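Local coordinates for protein NAD(P)H dehydrogenase (quinone) (Mycobacterium tuberculosis, PDB 1XDI) that uses FAD to transfer electrons from NADH or NADPH to quinones such as menadione, and may contribute to resistance against reactive oxygen intermediates, at residues 37-45 with 94-102; 51-62 with 196-205. One frame throughout, in Å; residues are numbered along the deposited sequence.

Interaction 1 of 2, residues 37-45 with 94-102; sequences DGIGGAAVL and AAAQSADIT. With FAD (flavin-adenine dinucleotide), chain C.
S98 and I39 make the polar link of this contact: the hydroxyl OG of S98 gives a hydrogen bond of 2.7 Å to the carbonyl O of I39. The donor is tilted 16° from the carbonyl plane. Serine suits this position because its OG, anti to the backbone N (chi1 179°), reaches the carbonyl of the turn with little bulk. That turn, G38 to G41, is a type II beta turn closed by G41 N on G38 O at 3.0 Å; G38, G40 and G41 all have positive phi, which glycine accepts readily. The branched side chain of I39 leans on the helix: its CG2 meets CG2 of I101 at 3.5 Å, the two side chains lying aslant, while its CB and CG1 face T102. The T102 hydroxyl is turned back to S98 O, so its polar end is engaged within its own helix. V44 fits as a knob into the hole formed by A94, Q97, S98 and I101, its CG1 3.9 Å from CB of Q97, the two side chains crossing at about a right angle. Small A94 lets the backbone of V44 come close. Q97 gives only its aliphatic base, since its amide turns away to K393 and T388 of the second subunit. L45 CD2 rests on CB of S98.

The far side of 37-45 holds the cofactor through backbone amides: D37 N to FAD O2B (2.9 Å) on the ribose, and A43 N to FAD O2A (3.2 Å) on a phosphate. The axes of helix 41-45 and of the 94-102 part of helix 83-107 lie 135° apart in direction and 9.3 Å apart at closest. The first follows strand 29-35, the second leads into neighbouring edge strand 111-114, and I39 and I101 both lean on Y15 of helix 12-24.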
loop_
_atom_site.group_PDB
_atom_site.type_symbol
_atom_site.label_atom_id
_atom_site.label_comp_id
_atom_site.label_asym_id
_atom_site.label_seq_id
_atom_site.Cartn_x
_atom_site.Cartn_y
_atom_site.Cartn_z
ATOM N N ASP A 37 -28.536 3.461 32.532
ATOM C CA ASP A 37 -28.954 2.069 32.642
ATOM C C ASP A 37 -27.894 1.023 32.892
ATOM O O ASP A 37 -28.212 -0.115 33.194
ATOM C CB ASP A 37 -29.805 1.665 31.423
ATOM C CG ASP A 37 -31.104 2.485 31.314
ATOM O OD1 ASP A 37 -31.629 2.859 32.404
ATOM O OD2 ASP A 37 -31.572 2.739 30.156
ATOM N N GLY A 38 -26.633 1.383 32.773
ATOM C CA GLY A 38 -25.620 0.376 33.005
ATOM C C GLY A 38 -24.805 0.148 31.765
ATOM O O GLY A 38 -25.363 -0.067 30.664
ATOM N N ILE A 39 -23.483 0.212 31.987
ATOM C CA ILE A 39 -22.425 0.048 30.996
ATOM C C ILE A 39 -22.656 -1.073 29.998
ATOM O O ILE A 39 -22.773 -2.252 30.371
ATOM C CB ILE A 39 -21.084 -0.168 31.664
ATOM C CG1 ILE A 39 -20.887 0.897 32.742
ATOM C CG2 ILE A 39 -19.974 -0.051 30.629
ATOM C CD1 ILE A 39 -20.957 2.318 32.280
ATOM N N GLY A 40 -22.698 -0.684 28.723
ATOM C CA GLY A 40 -22.937 -1.618 27.655
ATOM C C GLY A 40 -24.145 -1.062 26.964
ATOM O O GLY A 40 -24.441 -1.395 25.802
ATOM N N GLY A 41 -24.849 -0.204 27.697
ATOM C CA GLY A 41 -26.062 0.411 27.186
ATOM C C GLY A 41 -27.089 -0.560 26.632
ATOM O O GLY A 41 -26.998 -1.755 26.830
ATOM N N ALA A 42 -28.069 -0.033 25.922
ATOM C CA ALA A 42 -29.127 -0.853 25.334
ATOM C C ALA A 42 -28.637 -1.886 24.372
ATOM O O ALA A 42 -29.254 -2.910 24.266
ATOM C CB ALA A 42 -30.189 0.027 24.645
ATOM N N ALA A 43 -27.559 -1.595 23.660
ATOM C CA ALA A 43 -26.985 -2.552 22.708
ATOM C C ALA A 43 -26.698 -3.889 23.390
ATOM O O ALA A 43 -26.962 -4.973 22.822
ATOM C CB ALA A 43 -25.685 -2.026 22.120
ATOM N N VAL A 44 -26.134 -3.799 24.596
ATOM C CA VAL A 44 -25.754 -4.957 25.389
ATOM C C VAL A 44 -26.833 -5.479 26.342
ATOM O O VAL A 44 -27.001 -6.684 26.527
ATOM C CB VAL A 44 -24.512 -4.602 26.222
ATOM C CG1 VAL A 44 -24.356 -5.531 27.451
ATOM C CG2 VAL A 44 -23.341 -4.705 25.379
ATOM N N LEU A 45 -27.541 -4.563 26.975
ATOM C CA LEU A 45 -28.572 -4.932 27.942
ATOM C C LEU A 45 -29.996 -5.133 27.383
ATOM O O LEU A 45 -30.836 -5.806 27.996
ATOM C CB LEU A 45 -28.634 -3.865 29.055
ATOM C CG LEU A 45 -27.471 -3.858 30.055
ATOM C CD1 LEU A 45 -27.677 -2.792 31.079
ATOM C CD2 LEU A 45 -27.338 -5.208 30.704
ATOM N N ALA A 94 -26.475 -11.323 29.168
ATOM C CA ALA A 94 -26.497 -9.882 28.986
ATOM C C ALA A 94 -25.744 -9.228 30.149
ATOM O O ALA A 94 -24.834 -8.412 29.929
ATOM C CB ALA A 94 -27.921 -9.398 28.931
ATOM N N ALA A 95 -26.117 -9.654 31.364
ATOM C CA ALA A 95 -25.577 -9.185 32.617
ATOM C C ALA A 95 -24.063 -9.333 32.722
ATOM O O ALA A 95 -23.381 -8.463 33.309
ATOM C CB ALA A 95 -26.252 -9.915 33.743
ATOM N N ALA A 96 -23.533 -10.419 32.165
ATOM C CA ALA A 96 -22.094 -10.671 32.227
ATOM C C ALA A 96 -21.299 -9.774 31.245
ATOM O O ALA A 96 -20.200 -9.306 31.527
ATOM C CB ALA A 96 -21.836 -12.146 31.950
ATOM N N GLN A 97 -21.882 -9.546 30.087
ATOM C CA GLN A 97 -21.282 -8.708 29.066
ATOM C C GLN A 97 -21.193 -7.302 29.665
ATOM O O GLN A 97 -20.243 -6.581 29.433
ATOM C CB GLN A 97 -22.182 -8.727 27.816
ATOM C CG GLN A 97 -21.450 -8.522 26.499
ATOM C CD GLN A 97 -19.999 -9.025 26.498
ATOM O OE1 GLN A 97 -19.721 -10.145 26.926
ATOM N NE2 GLN A 97 -19.084 -8.193 25.987
ATOM N N SER A 98 -22.188 -6.924 30.452
ATOM C CA SER A 98 -22.212 -5.623 31.048
ATOM C C SER A 98 -21.199 -5.592 32.180
ATOM O O SER A 98 -20.481 -4.618 32.384
ATOM C CB SER A 98 -23.583 -5.373 31.597
ATOM O OG SER A 98 -23.610 -4.110 32.207
ATOM N N ALA A 99 -21.122 -6.661 32.946
ATOM C CA ALA A 99 -20.176 -6.656 34.043
ATOM C C ALA A 99 -18.699 -6.637 33.584
ATOM O O ALA A 99 -17.864 -5.984 34.214
ATOM C CB ALA A 99 -20.453 -7.832 34.943
ATOM N N ASP A 100 -18.392 -7.345 32.492
ATOM C CA ASP A 100 -17.039 -7.369 31.961
ATOM C C ASP A 100 -16.619 -5.974 31.577
ATOM O O ASP A 100 -15.538 -5.551 31.955
ATOM C CB ASP A 100 -16.931 -8.295 30.749
ATOM C CG ASP A 100 -16.973 -9.770 31.139
ATOM O OD1 ASP A 100 -17.319 -10.053 32.290
ATOM O OD2 ASP A 100 -16.671 -10.654 30.313
ATOM N N ILE A 101 -17.482 -5.240 30.872
ATOM C CA ILE A 101 -17.159 -3.873 30.445
ATOM C C ILE A 101 -17.018 -2.867 31.598
ATOM O O ILE A 101 -16.126 -1.977 31.607
ATOM C CB ILE A 101 -18.231 -3.322 29.469
ATOM C CG1 ILE A 101 -18.489 -4.338 28.363
ATOM C CG2 ILE A 101 -17.764 -1.982 28.796
ATOM C CD1 ILE A 101 -19.585 -3.862 27.486
ATOM N N THR A 102 -17.902 -2.990 32.574
ATOM C CA THR A 102 -17.804 -2.065 33.682
ATOM C C THR A 102 -16.455 -2.267 34.344
ATOM O O THR A 102 -15.742 -1.301 34.607
ATOM C CB THR A 102 -18.892 -2.303 34.713
ATOM O OG1 THR A 102 -20.126 -2.528 34.024
ATOM C CG2 THR A 102 -19.032 -1.084 35.617
HETATM P PA FAD C . -27.070 2.722 23.377
HETATM O O1A FAD C . -28.548 2.732 23.007
HETATM O O2A FAD C . -26.361 1.371 23.299
HETATM O O5B FAD C . -27.020 3.274 24.796
HETATM C C5B FAD C . -26.881 4.639 25.198
HETATM C C4B FAD C . -27.063 4.468 26.691
HETATM O O4B FAD C . -26.921 5.681 27.383
HETATM C C3B FAD C . -28.464 3.852 27.228
HETATM O O3B FAD C . -28.426 2.444 27.462
HETATM C C2B FAD C . -28.793 4.611 28.425
HETATM O O2B FAD C . -28.634 3.992 29.703
HETATM C C1B FAD C . -27.907 5.831 28.398
HETATM N N9A FAD C . -28.525 7.097 28.369
HETATM C C8A FAD C . -29.578 7.639 27.660
HETATM N N7A FAD C . -29.835 8.883 27.970
HETATM C C5A FAD C . -28.914 9.188 28.929
HETATM C C6A FAD C . -28.634 10.335 29.689
HETATM N N6A FAD C . -29.322 11.452 29.569
HETATM N N1A FAD C . -27.596 10.277 30.597
HETATM C C2A FAD C . -26.863 9.165 30.759
HETATM N N3A FAD C . -27.070 7.990 30.050
HETATM C C4A FAD C . -28.170 8.156 29.145
HETATM N N1 FAD C . -26.157 -3.216 16.035
HETATM C C2 FAD C . -25.157 -4.021 15.564
HETATM O O2 FAD C . -24.040 -3.561 15.260
HETATM N N3 FAD C . -25.401 -5.369 15.426
HETATM C C4 FAD C . -26.570 -6.008 15.730
HETATM O O4 FAD C . -26.656 -7.224 15.565
HETATM C C4X FAD C . -27.541 -5.219 16.185
HETATM N N5 FAD C . -28.765 -5.867 16.516
HETATM C C5X FAD C . -29.799 -5.029 17.007
HETATM C C6 FAD C . -31.042 -5.586 17.381
HETATM C C7 FAD C . -32.116 -4.799 17.874
HETATM C C7M FAD C . -33.451 -5.469 18.279
HETATM C C8 FAD C . -31.917 -3.390 17.971
HETATM C C8M FAD C . -33.002 -2.448 18.465
HETATM C C9 FAD C . -30.723 -2.820 17.635
HETATM C C9A FAD C . -29.651 -3.579 17.178
HETATM N N10 FAD C . -28.333 -3.026 16.810
HETATM C C10 FAD C . -27.324 -3.820 16.343
HETATM C "C1'" FAD C . -28.166 -1.636 17.008
HETATM C "C2'" FAD C . -27.231 -1.252 18.117
HETATM O "O2'" FAD C . -27.687 -1.893 19.359
HETATM C "C3'" FAD C . -27.165 0.235 18.329
HETATM O "O3'" FAD C . -26.562 0.811 17.200
HETATM C "C4'" FAD C . -26.292 0.684 19.484
HETATM O "O4'" FAD C . -26.993 0.092 20.642
HETATM C "C5'" FAD C . -26.262 2.097 19.809
HETATM O "O5'" FAD C . -25.309 2.309 20.840
HETATM P P FAD C . -25.110 3.669 21.579
HETATM O O1P FAD C . -23.993 3.456 22.424
HETATM O O2P FAD C . -25.073 4.849 20.688
HETATM O O3P FAD C . -26.431 3.739 22.373
#

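Interaction 2 of 2, residues 51-62 with 196-205; sequences SKTFIASTGLRT and EFVDAYTELG. With FAD (flavin-adenine dinucleotide), chain C.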
loop_
_atom_site.group_PDB
_atom_site.type_symbol
_atom_site.label_atom_id
_atom_site.label_comp_id
_atom_site.label_asym_id
_atom_site.label_seq_id
_atom_site.Cartn_x
_atom_site.Cartn_y
_atom_site.Cartn_z
ATOM N N SER A 51 -31.085 -10.186 21.565
ATOM C CA SER A 51 -31.643 -10.851 20.364
ATOM C C SER A 51 -30.672 -11.900 19.792
ATOM O O SER A 51 -31.100 -13.023 19.470
ATOM C CB SER A 51 -32.017 -9.869 19.243
ATOM O OG SER A 51 -31.056 -8.825 19.109
ATOM N N LYS A 52 -29.378 -11.559 19.678
ATOM C CA LYS A 52 -28.391 -12.496 19.161
ATOM C C LYS A 52 -28.288 -13.685 20.085
ATOM O O LYS A 52 -28.061 -14.794 19.622
ATOM C CB LYS A 52 -27.000 -11.841 18.985
ATOM C CG LYS A 52 -26.722 -11.121 17.605
ATOM C CD LYS A 52 -27.541 -9.861 17.419
ATOM C CE LYS A 52 -28.519 -9.978 16.259
ATOM N NZ LYS A 52 -29.491 -8.845 16.227
ATOM N N THR A 53 -28.455 -13.470 21.384
ATOM C CA THR A 53 -28.392 -14.584 22.326
ATOM C C THR A 53 -29.615 -15.440 22.053
ATOM O O THR A 53 -29.512 -16.642 21.756
ATOM C CB THR A 53 -28.422 -14.090 23.767
ATOM O OG1 THR A 53 -27.532 -12.979 23.851
ATOM C CG2 THR A 53 -27.948 -15.162 24.772
ATOM N N PHE A 54 -30.780 -14.814 22.130
ATOM C CA PHE A 54 -32.048 -15.507 21.849
ATOM C C PHE A 54 -31.951 -16.334 20.568
ATOM O O PHE A 54 -32.306 -17.508 20.555
ATOM C CB PHE A 54 -33.193 -14.490 21.694
ATOM C CG PHE A 54 -34.527 -15.106 21.590
ATOM C CD1 PHE A 54 -35.131 -15.632 22.697
ATOM C CD2 PHE A 54 -35.166 -15.209 20.349
ATOM C CE1 PHE A 54 -36.393 -16.277 22.582
ATOM C CE2 PHE A 54 -36.430 -15.857 20.227
ATOM C CZ PHE A 54 -37.041 -16.395 21.346
ATOM N N ILE A 55 -31.455 -15.709 19.502
ATOM C CA ILE A 55 -31.321 -16.351 18.194
ATOM C C ILE A 55 -30.327 -17.489 18.189
ATOM O O ILE A 55 -30.520 -18.460 17.458
ATOM C CB ILE A 55 -30.949 -15.318 17.093
ATOM C CG1 ILE A 55 -32.161 -14.443 16.755
ATOM C CG2 ILE A 55 -30.481 -15.999 15.895
ATOM C CD1 ILE A 55 -31.886 -13.331 15.753
ATOM N N ALA A 56 -29.291 -17.392 19.014
ATOM C CA ALA A 56 -28.272 -18.445 19.087
ATOM C C ALA A 56 -28.825 -19.698 19.735
ATOM O O ALA A 56 -28.441 -20.811 19.379
ATOM C CB ALA A 56 -27.067 -17.967 19.875
ATOM N N SER A 57 -29.702 -19.500 20.714
ATOM C CA SER A 57 -30.347 -20.611 21.420
ATOM C C SER A 57 -31.278 -21.289 20.461
ATOM O O SER A 57 -31.336 -22.491 20.415
ATOM C CB SER A 57 -31.164 -20.127 22.615
ATOM O OG SER A 57 -30.319 -19.623 23.627
ATOM N N THR A 58 -32.022 -20.488 19.707
ATOM C CA THR A 58 -32.974 -20.970 18.711
ATOM C C THR A 58 -32.225 -21.884 17.761
ATOM O O THR A 58 -32.703 -22.920 17.337
ATOM C CB THR A 58 -33.527 -19.787 17.904
ATOM O OG1 THR A 58 -34.470 -19.046 18.685
ATOM C CG2 THR A 58 -34.212 -20.270 16.713
ATOM N N GLY A 59 -31.019 -21.464 17.433
ATOM C CA GLY A 59 -30.200 -22.232 16.529
ATOM C C GLY A 59 -30.120 -23.707 16.834
ATOM O O GLY A 59 -30.250 -24.527 15.934
ATOM N N LEU A 60 -29.852 -24.042 18.087
ATOM C CA LEU A 60 -29.771 -25.432 18.489
ATOM C C LEU A 60 -30.952 -26.231 17.865
ATOM O O LEU A 60 -30.757 -27.269 17.201
ATOM C CB LEU A 60 -29.797 -25.555 20.029
ATOM C CG LEU A 60 -28.532 -25.834 20.871
ATOM C CD1 LEU A 60 -28.892 -26.957 21.832
ATOM C CD2 LEU A 60 -27.313 -26.256 20.037
ATOM N N ARG A 61 -32.181 -25.768 18.040
ATOM C CA ARG A 61 -33.251 -26.546 17.458
ATOM C C ARG A 61 -33.050 -26.814 15.965
ATOM O O ARG A 61 -33.260 -27.937 15.508
ATOM C CB ARG A 61 -34.580 -25.871 17.689
ATOM C CG ARG A 61 -35.680 -26.658 17.152
ATOM C CD ARG A 61 -36.887 -25.976 17.513
ATOM N NE ARG A 61 -37.938 -26.959 17.650
ATOM C CZ ARG A 61 -38.951 -27.119 16.801
ATOM N NH1 ARG A 61 -39.077 -26.351 15.717
ATOM N NH2 ARG A 61 -39.849 -28.056 17.058
ATOM N N THR A 62 -32.660 -25.768 15.228
ATOM C CA THR A 62 -32.415 -25.850 13.791
ATOM C C THR A 62 -31.650 -27.146 13.624
ATOM O O THR A 62 -32.183 -28.129 13.112
ATOM C CB THR A 62 -31.530 -24.652 13.259
ATOM O OG1 THR A 62 -32.314 -23.456 13.105
ATOM C CG2 THR A 62 -30.910 -25.006 11.927
ATOM N N GLU A 196 -35.231 -10.631 11.725
ATOM C CA GLU A 196 -34.475 -11.536 12.586
ATOM C C GLU A 196 -35.356 -12.348 13.561
ATOM O O GLU A 196 -35.160 -13.573 13.713
ATOM C CB GLU A 196 -33.391 -10.761 13.353
ATOM C CG GLU A 196 -32.211 -10.217 12.535
ATOM C CD GLU A 196 -31.229 -9.345 13.377
ATOM O OE1 GLU A 196 -31.547 -9.061 14.572
ATOM O OE2 GLU A 196 -30.162 -8.924 12.858
ATOM N N PHE A 197 -36.331 -11.695 14.186
ATOM C CA PHE A 197 -37.216 -12.357 15.143
ATOM C C PHE A 197 -38.211 -13.290 14.459
ATOM O O PHE A 197 -38.506 -14.358 14.984
ATOM C CB PHE A 197 -37.955 -11.318 16.020
ATOM C CG PHE A 197 -37.100 -10.748 17.132
ATOM C CD1 PHE A 197 -36.544 -11.572 18.104
ATOM C CD2 PHE A 197 -36.859 -9.401 17.217
ATOM C CE1 PHE A 197 -35.761 -11.048 19.153
ATOM C CE2 PHE A 197 -36.084 -8.860 18.252
ATOM C CZ PHE A 197 -35.531 -9.689 19.226
ATOM N N VAL A 198 -38.729 -12.905 13.291
ATOM C CA VAL A 198 -39.634 -13.766 12.591
ATOM C C VAL A 198 -38.839 -15.068 12.384
ATOM O O VAL A 198 -39.336 -16.177 12.645
ATOM C CB VAL A 198 -39.994 -13.156 11.236
ATOM C CG1 VAL A 198 -40.494 -14.259 10.248
ATOM C CG2 VAL A 198 -40.998 -12.035 11.422
ATOM N N ASP A 199 -37.597 -14.942 11.916
ATOM C CA ASP A 199 -36.791 -16.110 11.672
ATOM C C ASP A 199 -36.586 -16.892 12.966
ATOM O O ASP A 199 -36.791 -18.097 13.023
ATOM C CB ASP A 199 -35.475 -15.658 11.086
ATOM C CG ASP A 199 -34.584 -16.818 10.637
ATOM O OD1 ASP A 199 -34.558 -17.911 11.263
ATOM O OD2 ASP A 199 -33.830 -16.610 9.665
ATOM N N ALA A 200 -36.156 -16.219 14.025
ATOM C CA ALA A 200 -35.944 -16.916 15.309
ATOM C C ALA A 200 -37.214 -17.661 15.806
ATOM O O ALA A 200 -37.153 -18.842 16.121
ATOM C CB ALA A 200 -35.451 -15.901 16.398
ATOM N N TYR A 201 -38.353 -16.977 15.879
ATOM C CA TYR A 201 -39.582 -17.637 16.326
ATOM C C TYR A 201 -40.073 -18.790 15.390
ATOM O O TYR A 201 -40.565 -19.795 15.866
ATOM C CB TYR A 201 -40.667 -16.567 16.618
ATOM C CG TYR A 201 -40.440 -15.858 17.975
ATOM C CD1 TYR A 201 -40.608 -16.559 19.177
ATOM C CD2 TYR A 201 -40.048 -14.491 18.074
ATOM C CE1 TYR A 201 -40.420 -15.927 20.441
ATOM C CE2 TYR A 201 -39.825 -13.846 19.370
ATOM C CZ TYR A 201 -40.035 -14.579 20.549
ATOM O OH TYR A 201 -39.986 -14.013 21.854
ATOM N N THR A 202 -39.899 -18.671 14.083
ATOM C CA THR A 202 -40.289 -19.719 13.127
ATOM C C THR A 202 -39.444 -20.972 13.434
ATOM O O THR A 202 -39.854 -22.097 13.222
ATOM C CB THR A 202 -39.975 -19.234 11.646
ATOM O OG1 THR A 202 -40.899 -18.201 11.278
ATOM C CG2 THR A 202 -39.959 -20.418 10.630
ATOM N N GLU A 203 -38.236 -20.767 13.934
ATOM C CA GLU A 203 -37.354 -21.878 14.237
ATOM C C GLU A 203 -37.738 -22.543 15.546
ATOM O O GLU A 203 -37.505 -23.739 15.719
ATOM C CB GLU A 203 -35.909 -21.391 14.270
ATOM C CG GLU A 203 -35.326 -21.171 12.902
ATOM C CD GLU A 203 -35.330 -22.466 12.111
ATOM O OE1 GLU A 203 -34.720 -23.441 12.598
ATOM O OE2 GLU A 203 -35.949 -22.514 11.019
ATOM N N LEU A 204 -38.318 -21.785 16.470
ATOM C CA LEU A 204 -38.773 -22.394 17.703
ATOM C C LEU A 204 -40.097 -23.086 17.414
ATOM O O LEU A 204 -40.769 -23.551 18.343
ATOM C CB LEU A 204 -38.971 -21.353 18.844
ATOM C CG LEU A 204 -37.670 -20.931 19.545
ATOM C CD1 LEU A 204 -37.974 -20.030 20.695
ATOM C CD2 LEU A 204 -36.889 -22.166 20.001
ATOM N N GLY A 205 -40.492 -23.149 16.146
ATOM C CA GLY A 205 -41.757 -23.777 15.818
ATOM C C GLY A 205 -42.993 -22.874 15.906
ATOM O O GLY A 205 -44.124 -23.341 15.758
HETATM P PA FAD C . -27.070 2.722 23.377
HETATM O O1A FAD C . -28.548 2.732 23.007
HETATM O O2A FAD C . -26.361 1.371 23.299
HETATM O O5B FAD C . -27.020 3.274 24.796
HETATM C C5B FAD C . -26.881 4.639 25.198
HETATM C C4B FAD C . -27.063 4.468 26.691
HETATM O O4B FAD C . -26.921 5.681 27.383
HETATM C C3B FAD C . -28.464 3.852 27.228
HETATM O O3B FAD C . -28.426 2.444 27.462
HETATM C C2B FAD C . -28.793 4.611 28.425
HETATM O O2B FAD C . -28.634 3.992 29.703
HETATM C C1B FAD C . -27.907 5.831 28.398
HETATM N N9A FAD C . -28.525 7.097 28.369
HETATM C C8A FAD C . -29.578 7.639 27.660
HETATM N N7A FAD C . -29.835 8.883 27.970
HETATM C C5A FAD C . -28.914 9.188 28.929
HETATM C C6A FAD C . -28.634 10.335 29.689
HETATM N N6A FAD C . -29.322 11.452 29.569
HETATM N N1A FAD C . -27.596 10.277 30.597
HETATM C C2A FAD C . -26.863 9.165 30.759
HETATM N N3A FAD C . -27.070 7.990 30.050
HETATM C C4A FAD C . -28.170 8.156 29.145
HETATM N N1 FAD C . -26.157 -3.216 16.035
HETATM C C2 FAD C . -25.157 -4.021 15.564
HETATM O O2 FAD C . -24.040 -3.561 15.260
HETATM N N3 FAD C . -25.401 -5.369 15.426
HETATM C C4 FAD C . -26.570 -6.008 15.730
HETATM O O4 FAD C . -26.656 -7.224 15.565
HETATM C C4X FAD C . -27.541 -5.219 16.185
HETATM N N5 FAD C . -28.765 -5.867 16.516
HETATM C C5X FAD C . -29.799 -5.029 17.007
HETATM C C6 FAD C . -31.042 -5.586 17.381
HETATM C C7 FAD C . -32.116 -4.799 17.874
HETATM C C7M FAD C . -33.451 -5.469 18.279
HETATM C C8 FAD C . -31.917 -3.390 17.971
HETATM C C8M FAD C . -33.002 -2.448 18.465
HETATM C C9 FAD C . -30.723 -2.820 17.635
HETATM C C9A FAD C . -29.651 -3.579 17.178
HETATM N N10 FAD C . -28.333 -3.026 16.810
HETATM C C10 FAD C . -27.324 -3.820 16.343
HETATM C "C1'" FAD C . -28.166 -1.636 17.008
HETATM C "C2'" FAD C . -27.231 -1.252 18.117
HETATM O "O2'" FAD C . -27.687 -1.893 19.359
HETATM C "C3'" FAD C . -27.165 0.235 18.329
HETATM O "O3'" FAD C . -26.562 0.811 17.200
HETATM C "C4'" FAD C . -26.292 0.684 19.484
HETATM O "O4'" FAD C . -26.993 0.092 20.642
HETATM C "C5'" FAD C . -26.262 2.097 19.809
HETATM O "O5'" FAD C . -25.309 2.309 20.840
HETATM P P FAD C . -25.110 3.669 21.579
HETATM O O1P FAD C . -23.993 3.456 22.424
HETATM O O2P FAD C . -25.073 4.849 20.688
HETATM O O3P FAD C . -26.431 3.739 22.373
#
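K52 and E196 form the ionic contact: K52 NZ meets the syn side of E196 OE1 at 2.6 Å, 30° out of the carboxylate plane. The lysine chain, bent at chi2 and chi3, curls back to bring NZ also to FAD N5 (3.1 Å), the flavin's redox-active locus. Such a lysine-glutamate pair beside the flavin is characteristic of the disulfide reductase family; E196 OE2 is bound by F357 N.

Apolar packing fills the middle. F54 lays CE2 over one face of the Y201 ring, the planes at 47° and the centroids 5.0 Å apart, while A200 CB lies at the edge of the F54 ring. I55 CG1 also meets that methyl, at 3.6 Å; alanine is small enough for both.

Polar bonds close the far end. The extended R61 gives NH1 to E203 O (3.0 Å), from above the carbonyl plane, near the Schellman motif in which G205 supplies the positive phi. T62 OG1 bonds to E203 OE1, while OE2 has a salt bridge to R236.

The segments 51-62 and 196-203, parts of helices 48-64 and 192-203, cross at 37°, with helix 83-107 covering F54 and strand 208-211 packing against V198.

How the interactions relate
Going from the N terminus, the segments come in the order 37-45, 51-62, 94-102 and 196-205, so the two contacts cross. Interaction 1 closes a loop of 48 intervening residues, mostly helical and including helix 48-64, within the FAD-binding part of the chain. Interaction 2 starts inside that loop and spans 133 residues, joining helix 48-64 to helix 192-203, which follows strand 185-188 of the second parallel sheet. Helix 83-107, partner in interaction 1, also packs on helix 48-64. The contacts do not touch, their centres lying about 22 Å apart, yet FAD bridges them: its adenosine ribose and a phosphate at 37-45, its flavin at 51-62.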